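Local coordinates for Lmo2470 protein (Listeria monocytogenes EGD-e, PDB 5HL3) that is a calcium-binding, leucine-rich-repeat internalin that interacts with the host protein afadin and facilitates crossing of the basement membrane by the bacterium, at residues Thr328-Tyr342 / Gly349-Asn361. Numbering follows the deposited sequence.
Sequences TSALSPGEYKLDVSY and GGVCSYDWNVTIN. With CA (calcium ion), chain H.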
ATOM      1  N   THR A 328      16.857 -17.986  34.370  1.00 20.58           N
ATOM      2  CA  THR A 328      15.701 -17.872  35.282  1.00 20.69           C
ATOM      3  C   THR A 328      15.894 -18.680  36.573  1.00 21.84           C
ATOM      4  O   THR A 328      14.954 -18.840  37.335  1.00 21.92           O
ATOM      5  CB  THR A 328      14.433 -18.423  34.576  1.00 19.85           C
ATOM      6  OG1 THR A 328      14.734 -19.693  33.988  1.00 19.67           O
ATOM      7  CG2 THR A 328      13.943 -17.477  33.501  1.00 19.01           C
ATOM      8  N   SER A 329      17.109 -19.158  36.832  1.00 22.75           N
ATOM      9  CA  SER A 329      17.346 -20.093  37.930  1.00 24.02           C
ATOM     10  C   SER A 329      17.126 -19.538  39.346  1.00 24.95           C
ATOM     11  O   SER A 329      16.878 -20.317  40.274  1.00 25.87           O
ATOM     12  CB  SER A 329      18.739 -20.701  37.804  1.00 24.71           C
ATOM     13  OG  SER A 329      19.750 -19.743  38.053  1.00 25.45           O
ATOM     14  N   ALA A 330      17.195 -18.218  39.514  1.00 25.14           N
ATOM     15  CA  ALA A 330      17.008 -17.619  40.846  1.00 26.27           C
ATOM     16  C   ALA A 330      15.555 -17.227  41.142  1.00 26.17           C
ATOM     17  O   ALA A 330      15.246 -16.857  42.273  1.00 27.32           O
ATOM     18  CB  ALA A 330      17.926 -16.411  41.030  1.00 26.81           C
ATOM     19  N   LEU A 331      14.670 -17.333  40.151  1.00 25.39           N
ATOM     20  CA  LEU A 331      13.259 -16.938  40.328  1.00 25.34           C
ATOM     21  C   LEU A 331      12.490 -17.934  41.178  1.00 25.86           C
ATOM     22  O   LEU A 331      12.741 -19.138  41.118  1.00 26.09           O
ATOM     23  CB  LEU A 331      12.561 -16.798  38.975  1.00 24.33           C
ATOM     24  CG  LEU A 331      13.178 -15.802  37.994  1.00 24.00           C
ATOM     25  CD1 LEU A 331      12.405 -15.733  36.692  1.00 22.99           C
ATOM     26  CD2 LEU A 331      13.265 -14.418  38.612  1.00 24.80           C
ATOM     27  N   SER A 332      11.546 -17.430  41.964  1.00 26.20           N
ATOM     28  CA  SER A 332      10.728 -18.290  42.804  1.00 26.73           C
ATOM     29  C   SER A 332       9.524 -18.798  41.982  1.00 25.57           C
ATOM     30  O   SER A 332       9.268 -18.306  40.868  1.00 24.57           O
ATOM     31  CB  SER A 332      10.263 -17.517  44.039  1.00 27.96           C
ATOM     32  OG  SER A 332       9.487 -16.401  43.647  1.00 28.30           O
ATOM     33  N   PRO A 333       8.792 -19.799  42.506  1.00 25.56           N
ATOM     34  CA  PRO A 333       7.649 -20.311  41.742  1.00 24.83           C
ATOM     35  C   PRO A 333       6.612 -19.232  41.430  1.00 24.42           C
ATOM     36  O   PRO A 333       6.402 -18.321  42.228  1.00 25.16           O
ATOM     37  CB  PRO A 333       7.064 -21.393  42.664  1.00 25.63           C
ATOM     38  CG  PRO A 333       8.214 -21.805  43.513  1.00 26.38           C
ATOM     39  CD  PRO A 333       8.976 -20.543  43.763  1.00 26.57           C
ATOM     40  N   GLY A 334       5.996 -19.320  40.258  1.00 23.32           N
ATOM     41  CA  GLY A 334       4.978 -18.360  39.870  1.00 22.96           C
ATOM     42  C   GLY A 334       4.837 -18.332  38.371  1.00 21.92           C
ATOM     43  O   GLY A 334       5.391 -19.191  37.678  1.00 21.54           O
ATOM     44  N   GLU A 335       4.107 -17.332  37.884  1.00 21.55           N
ATOM     45  CA  GLU A 335       3.893 -17.123  36.461  1.00 20.71           C
ATOM     46  C   GLU A 335       4.652 -15.874  36.046  1.00 20.25           C
ATOM     47  O   GLU A 335       4.509 -14.824  36.671  1.00 20.80           O
ATOM     48  CB  GLU A 335       2.404 -16.905  36.176  1.00 20.97           C
ATOM     49  CG  GLU A 335       1.466 -17.977  36.692  1.00 21.88           C
ATOM     50  CD  GLU A 335       1.591 -19.334  35.998  1.00 21.81           C
ATOM     51  OE1 GLU A 335       2.102 -19.368  34.863  1.00 21.37           O
ATOM     52  OE2 GLU A 335       1.126 -20.341  36.619  1.00 23.14           O
ATOM     53  N   TYR A 336       5.415 -15.975  34.956  1.00 19.28           N
ATOM     54  CA  TYR A 336       6.284 -14.897  34.500  1.00 18.99           C
ATOM     55  C   TYR A 336       6.128 -14.587  33.026  1.00 18.08           C
ATOM     56  O   TYR A 336       5.836 -15.476  32.224  1.00 17.60           O
ATOM     57  CB  TYR A 336       7.744 -15.288  34.750  1.00 19.07           C
ATOM     58  CG  TYR A 336       8.075 -15.473  36.219  1.00 20.06           C
ATOM     59  CD1 TYR A 336       7.859 -16.682  36.866  1.00 20.48           C
ATOM     60  CD2 TYR A 336       8.644 -14.426  36.961  1.00 20.73           C
ATOM     61  CE1 TYR A 336       8.162 -16.846  38.206  1.00 21.47           C
ATOM     62  CE2 TYR A 336       8.953 -14.579  38.293  1.00 21.75           C
ATOM     63  CZ  TYR A 336       8.713 -15.783  38.921  1.00 22.05           C
ATOM     64  OH  TYR A 336       9.021 -15.905  40.259  1.00 23.22           O
ATOM     65  N   LYS A 337       6.322 -13.313  32.683  1.00 18.00           N
ATOM     66  CA  LYS A 337       6.357 -12.834  31.291  1.00 17.43           C
ATOM     67  C   LYS A 337       7.824 -12.550  30.965  1.00 16.80           C
ATOM     68  O   LYS A 337       8.429 -11.671  31.590  1.00 17.17           O
ATOM     69  CB  LYS A 337       5.564 -11.561  31.138  1.00 18.42           C
ATOM     70  CG  LYS A 337       4.079 -11.707  31.395  1.00 19.77           C
ATOM     71  CD  LYS A 337       3.292 -10.498  30.893  1.00 21.11           C
ATOM     72  CE  LYS A 337       3.580  -9.240  31.701  1.00 22.75           C
ATOM     73  NZ  LYS A 337       3.425  -9.372  33.162  1.00 24.19           N
ATOM     74  N   LEU A 338       8.384 -13.315  30.037  0.70 16.00           N
ATOM     75  CA  LEU A 338       9.792 -13.177  29.611  0.70 15.78           C
ATOM     76  C   LEU A 338       9.877 -12.483  28.256  0.70 15.18           C
ATOM     77  O   LEU A 338       8.960 -12.563  27.446  0.70 14.74           O
ATOM     78  CB  LEU A 338      10.494 -14.542  29.525  0.70 15.75           C
ATOM     79  CG  LEU A 338      11.159 -15.050  30.808  0.70 16.48           C
ATOM     80  CD1 LEU A 338      10.202 -15.129  31.980  0.70 16.97           C
ATOM     81  CD2 LEU A 338      11.879 -16.386  30.610  0.70 16.54           C
ATOM     82  N   ASP A 339      11.001 -11.807  28.033  1.00 15.23           N
ATOM     83  CA  ASP A 339      11.296 -11.104  26.774  1.00 14.97           C
ATOM     84  C   ASP A 339      12.749 -11.284  26.432  1.00 14.82           C
ATOM     85  O   ASP A 339      13.600 -11.157  27.316  1.00 15.39           O
ATOM     86  CB  ASP A 339      10.996  -9.620  26.905  1.00 15.72           C
ATOM     87  CG  ASP A 339      11.584  -8.794  25.782  1.00 16.17           C
ATOM     88  OD1 ASP A 339      12.822  -8.713  25.609  1.00 17.03           O
ATOM     89  OD2 ASP A 339      10.817  -8.144  25.119  1.00 16.81           O
ATOM     90  N   VAL A 340      13.032 -11.654  25.182  1.00 14.32           N
ATOM     91  CA  VAL A 340      14.387 -11.607  24.636  1.00 14.40           C
ATOM     92  C   VAL A 340      14.358 -10.595  23.493  1.00 14.05           C
ATOM     93  O   VAL A 340      13.486 -10.646  22.609  1.00 13.55           O
ATOM     94  CB  VAL A 340      14.874 -12.978  24.138  1.00 14.29           C
ATOM     95  CG1 VAL A 340      16.078 -12.870  23.200  1.00 14.31           C
ATOM     96  CG2 VAL A 340      15.280 -13.827  25.309  1.00 14.84           C
ATOM     97  N   SER A 341      15.313  -9.682  23.533  1.00 14.41           N
ATOM     98  CA  SER A 341      15.410  -8.618  22.536  1.00 14.23           C
ATOM     99  C   SER A 341      16.810  -8.570  21.945  1.00 14.44           C
ATOM    100  O   SER A 341      17.797  -8.845  22.633  1.00 14.98           O
ATOM    101  CB  SER A 341      15.036  -7.279  23.158  1.00 14.63           C
ATOM    102  OG  SER A 341      13.620  -7.219  23.427  1.00 14.43           O
ATOM    103  N   TYR A 342      16.892  -8.190  20.675  1.00 14.10           N
ATOM    104  CA  TYR A 342      18.167  -8.035  20.002  1.00 14.36           C
ATOM    105  C   TYR A 342      18.013  -6.970  18.912  1.00 14.16           C
ATOM    106  O   TYR A 342      16.920  -6.442  18.655  1.00 13.82           O
ATOM    107  CB  TYR A 342      18.659  -9.383  19.454  1.00 14.21           C
ATOM    108  CG  TYR A 342      17.849  -9.921  18.318  1.00 13.57           C
ATOM    109  CD1 TYR A 342      16.715 -10.738  18.537  1.00 13.21           C
ATOM    110  CD2 TYR A 342      18.166  -9.576  16.998  1.00 13.41           C
ATOM    111  CE1 TYR A 342      15.982 -11.206  17.478  1.00 12.74           C
ATOM    112  CE2 TYR A 342      17.432 -10.059  15.950  1.00 12.93           C
ATOM    113  CZ  TYR A 342      16.319 -10.842  16.186  1.00 12.60           C
ATOM    114  OH  TYR A 342      15.565 -11.303  15.136  1.00 12.23           O
ATOM    115  N   GLY A 349      15.165   3.827  17.501  1.00 19.21           N
ATOM    116  CA  GLY A 349      14.013   3.175  18.151  1.00 18.52           C
ATOM    117  C   GLY A 349      13.741   1.746  17.664  1.00 17.07           C
ATOM    118  O   GLY A 349      12.815   1.102  18.151  1.00 16.96           O
ATOM    119  N   GLY A 350      14.551   1.220  16.750  1.00 16.14           N
ATOM    120  CA  GLY A 350      14.340  -0.152  16.293  1.00 14.98           C
ATOM    121  C   GLY A 350      14.714  -1.209  17.320  1.00 14.64           C
ATOM    122  O   GLY A 350      15.621  -1.003  18.125  1.00 15.16           O
ATOM    123  N   VAL A 351      14.047  -2.348  17.252  1.00 13.87           N
ATOM    124  CA  VAL A 351      14.381  -3.505  18.082  1.00 13.77           C
ATOM    125  C   VAL A 351      13.629  -4.722  17.562  1.00 13.11           C
ATOM    126  O   VAL A 351      12.565  -4.593  16.976  1.00 12.83           O
ATOM    127  CB  VAL A 351      14.049  -3.270  19.587  1.00 14.26           C
ATOM    128  CG1 VAL A 351      12.563  -3.144  19.812  1.00 14.14           C
ATOM    129  CG2 VAL A 351      14.626  -4.365  20.465  1.00 14.32           C
ATOM    130  N   CYS A 352      14.216  -5.903  17.778  1.00 12.99           N
ATOM    131  CA  CYS A 352      13.561  -7.183  17.560  1.00 12.55           C
ATOM    132  C   CYS A 352      13.292  -7.784  18.935  1.00 12.75           C
ATOM    133  O   CYS A 352      14.228  -7.996  19.694  1.00 13.11           O
ATOM    134  CB  CYS A 352      14.411  -8.105  16.691  1.00 12.38           C
ATOM    135  SG  CYS A 352      14.569  -7.565  14.967  1.00 12.16           S
ATOM    136  N   SER A 353      12.021  -8.010  19.279  1.00 12.62           N
ATOM    137  CA  SER A 353      11.647  -8.391  20.653  1.00 12.91           C
ATOM    138  C   SER A 353      10.615  -9.493  20.661  1.00 12.65           C
ATOM    139  O   SER A 353       9.608  -9.412  19.971  1.00 12.41           O
ATOM    140  CB  SER A 353      11.056  -7.161  21.357  1.00 13.31           C
ATOM    141  OG  SER A 353      10.531  -7.489  22.644  1.00 13.65           O
ATOM    142  N   TYR A 354      10.892 -10.540  21.434  1.00 12.80           N
ATOM    143  CA  TYR A 354      10.081 -11.759  21.484  1.00 12.68           C
ATOM    144  C   TYR A 354       9.698 -12.073  22.911  1.00 13.11           C
ATOM    145  O   TYR A 354      10.564 -12.185  23.769  1.00 13.50           O
ATOM    146  CB  TYR A 354      10.833 -12.926  20.817  1.00 12.54           C
ATOM    147  CG  TYR A 354      10.978 -12.658  19.340  1.00 12.19           C
ATOM    148  CD1 TYR A 354      12.006 -11.861  18.851  1.00 12.19           C
ATOM    149  CD2 TYR A 354       9.991 -13.078  18.461  1.00 11.95           C
ATOM    150  CE1 TYR A 354      12.062 -11.543  17.502  1.00 11.92           C
ATOM    151  CE2 TYR A 354      10.065 -12.786  17.108  1.00 11.70           C
ATOM    152  CZ  TYR A 354      11.077 -11.995  16.649  1.00 11.67           C
ATOM    153  OH  TYR A 354      11.133 -11.628  15.300  1.00 11.47           O
ATOM    154  N   ASP A 355       8.413 -12.322  23.123  1.00 13.54           N
ATOM    155  CA  ASP A 355       7.850 -12.533  24.446  1.00 14.42           C
ATOM    156  C   ASP A 355       7.336 -13.952  24.610  1.00 13.83           C
ATOM    157  O   ASP A 355       6.858 -14.542  23.639  1.00 13.31           O
ATOM    158  CB  ASP A 355       6.635 -11.629  24.624  1.00 15.98           C
ATOM    159  CG  ASP A 355       6.935 -10.180  24.470  1.00 17.85           C
ATOM    160  OD1 ASP A 355       8.104  -9.766  24.423  1.00 20.67           O
ATOM    161  OD2 ASP A 355       5.943  -9.444  24.412  1.00 21.97           O
ATOM    162  N   TRP A 356       7.313 -14.456  25.842  1.00 14.03           N
ATOM    163  CA  TRP A 356       6.642 -15.739  26.123  1.00 14.22           C
ATOM    164  C   TRP A 356       6.356 -15.828  27.596  1.00 14.80           C
ATOM    165  O   TRP A 356       6.945 -15.117  28.400  1.00 15.08           O
ATOM    166  CB  TRP A 356       7.444 -16.955  25.605  1.00 14.13           C
ATOM    167  CG  TRP A 356       8.692 -17.318  26.379  1.00 14.45           C
ATOM    168  CD1 TRP A 356       8.831 -18.364  27.243  1.00 14.93           C
ATOM    169  CD2 TRP A 356       9.989 -16.689  26.311  1.00 14.43           C
ATOM    170  NE1 TRP A 356      10.108 -18.415  27.736  1.00 15.21           N
ATOM    171  CE2 TRP A 356      10.832 -17.395  27.180  1.00 14.92           C
ATOM    172  CE3 TRP A 356      10.503 -15.593  25.626  1.00 14.12           C
ATOM    173  CZ2 TRP A 356      12.152 -17.046  27.379  1.00 15.15           C
ATOM    174  CZ3 TRP A 356      11.838 -15.259  25.824  1.00 14.34           C
ATOM    175  CH2 TRP A 356      12.632 -15.974  26.712  1.00 14.86           C
ATOM    176  N   ASN A 357       5.438 -16.714  27.928  1.00 15.06           N
ATOM    177  CA  ASN A 357       5.034 -16.944  29.321  1.00 15.70           C
ATOM    178  C   ASN A 357       5.670 -18.193  29.878  1.00 16.00           C
ATOM    179  O   ASN A 357       5.746 -19.223  29.213  1.00 15.87           O
ATOM    180  CB  ASN A 357       3.503 -17.057  29.426  1.00 15.95           C
ATOM    181  CG  ASN A 357       2.791 -15.757  29.138  1.00 15.89           C
ATOM    182  OD1 ASN A 357       3.375 -14.675  29.266  1.00 16.18           O
ATOM    183  ND2 ASN A 357       1.529 -15.845  28.713  1.00 16.08           N
ATOM    184  N   VAL A 358       6.130 -18.094  31.120  1.00 16.52           N
ATOM    185  CA  VAL A 358       6.779 -19.202  31.802  1.00 16.96           C
ATOM    186  C   VAL A 358       6.080 -19.454  33.138  1.00 17.68           C
ATOM    187  O   VAL A 358       5.833 -18.512  33.907  1.00 17.98           O
ATOM    188  CB  VAL A 358       8.276 -18.907  32.084  1.00 17.06           C
ATOM    189  CG1 VAL A 358       8.961 -20.049  32.815  1.00 17.63           C
ATOM    190  CG2 VAL A 358       9.000 -18.613  30.777  1.00 16.43           C
ATOM    191  N   THR A 359       5.751 -20.727  33.382  1.00 18.03           N
ATOM    192  CA  THR A 359       5.251 -21.186  34.662  1.00 18.86           C
ATOM    193  C   THR A 359       6.443 -21.858  35.355  1.00 19.52           C
ATOM    194  O   THR A 359       7.042 -22.792  34.824  1.00 19.44           O
ATOM    195  CB  THR A 359       4.091 -22.201  34.507  1.00 19.08           C
ATOM    196  OG1 THR A 359       3.016 -21.613  33.747  1.00 18.80           O
ATOM    197  CG2 THR A 359       3.574 -22.670  35.901  1.00 20.01           C
ATOM    198  N   ILE A 360       6.795 -21.365  36.541  1.00 20.42           N
ATOM    199  CA  ILE A 360       7.840 -21.982  37.365  1.00 21.42           C
ATOM    200  C   ILE A 360       7.180 -22.704  38.535  1.00 22.82           C
ATOM    201  O   ILE A 360       6.480 -22.096  39.336  1.00 23.03           O
ATOM    202  CB  ILE A 360       8.863 -20.947  37.885  1.00 21.57           C
ATOM    203  CG1 ILE A 360       9.433 -20.175  36.693  1.00 20.72           C
ATOM    204  CG2 ILE A 360       9.953 -21.642  38.690  1.00 22.31           C
ATOM    205  CD1 ILE A 360      10.599 -19.256  36.992  1.00 20.92           C
ATOM    206  N   ASN A 361       7.392 -24.007  38.608  1.00 24.10           N
ATOM    207  CA  ASN A 361       6.842 -24.814  39.709  1.00 26.04           C
ATOM    208  C   ASN A 361       7.853 -25.115  40.781  1.00 27.43           C
ATOM    209  O   ASN A 361       9.034 -25.255  40.505  1.00 27.92           O
ATOM    210  CB  ASN A 361       6.280 -26.111  39.150  1.00 26.68           C
ATOM    211  CG  ASN A 361       5.022 -25.890  38.363  1.00 26.87           C
ATOM    212  OD1 ASN A 361       4.143 -25.130  38.787  1.00 28.13           O
ATOM    213  ND2 ASN A 361       4.899 -26.564  37.234  1.00 26.83           N
ATOM    214  OXT ASN A 361       7.478 -25.281  41.954  1.00 29.21           O
TER
HETATM  215 CA    CA H 407       8.620  -7.507  24.071  1.00 20.20          CA
HETATM  216  O   HOH W   1       7.772  -7.874  21.764  1.00 20.49           O
HETATM  217  O   HOH W   2       6.345  -6.720  24.162  1.00 29.21           O
HETATM  218  O   HOH W   3       9.091  -5.255  23.974  1.00 32.20           O
HETATM  219  O   HOH W   4       8.139  -7.034  26.407  1.00 28.74           O
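D339, S353 and D355 meet across two antiparallel strands, 334-342 and 350-360, and hold a calcium ion. D339 OD2 binds the metal at 2.5 Å, and S353 OG and D355 OD1 do so from the facing strand. Four waters bring the coordination to seven. D339 OD2 and S353 OG come within 2.6 Å of each other because both are ligands of the same ion. D339 has CG anti to its backbone N (chi1 166°), which carries the carboxylate to the metal. D339 OD1 accepts a 2.8 Å hydrogen bond from S341 OG on its syn lone pair, so both carboxylate oxygens are engaged. S353 OG also donates a weak bond to S341 OG. D355 OD2 accepts a bond from one of the metal-bound waters.

The backbones pair through G334-I360, Y336-V358, L338-W356, V340-Y354 and Y342-C352, each with two N-H...O bonds. The I360 N to G334 O bond is nearly straight, at 172°. Near the C-terminus, T359 OG1 donates to E335 OE1 at 2.7 Å, 16° out of the carboxylate plane.

The other face of the pair is largely apolar. L338 CB sits over the centre of the W356 six-membered ring, 3.6 Å from its centroid, while V340 CG2 touches the ring edge. C352 CB lies 3.5 Å from the centroid of the Y342 ring, over one face. Y342 OH is buried here without a polar partner. Y354 OH instead bonds to L249 O.

This is a beta hairpin inside a mixed sheet of the C-terminal region. Strand 301-306 pairs with 334-342, and strand 265-274 with 350-360. Helix 285-292 packs on Y342, C352 and Y354, and strand 280-283 on V340 and W356.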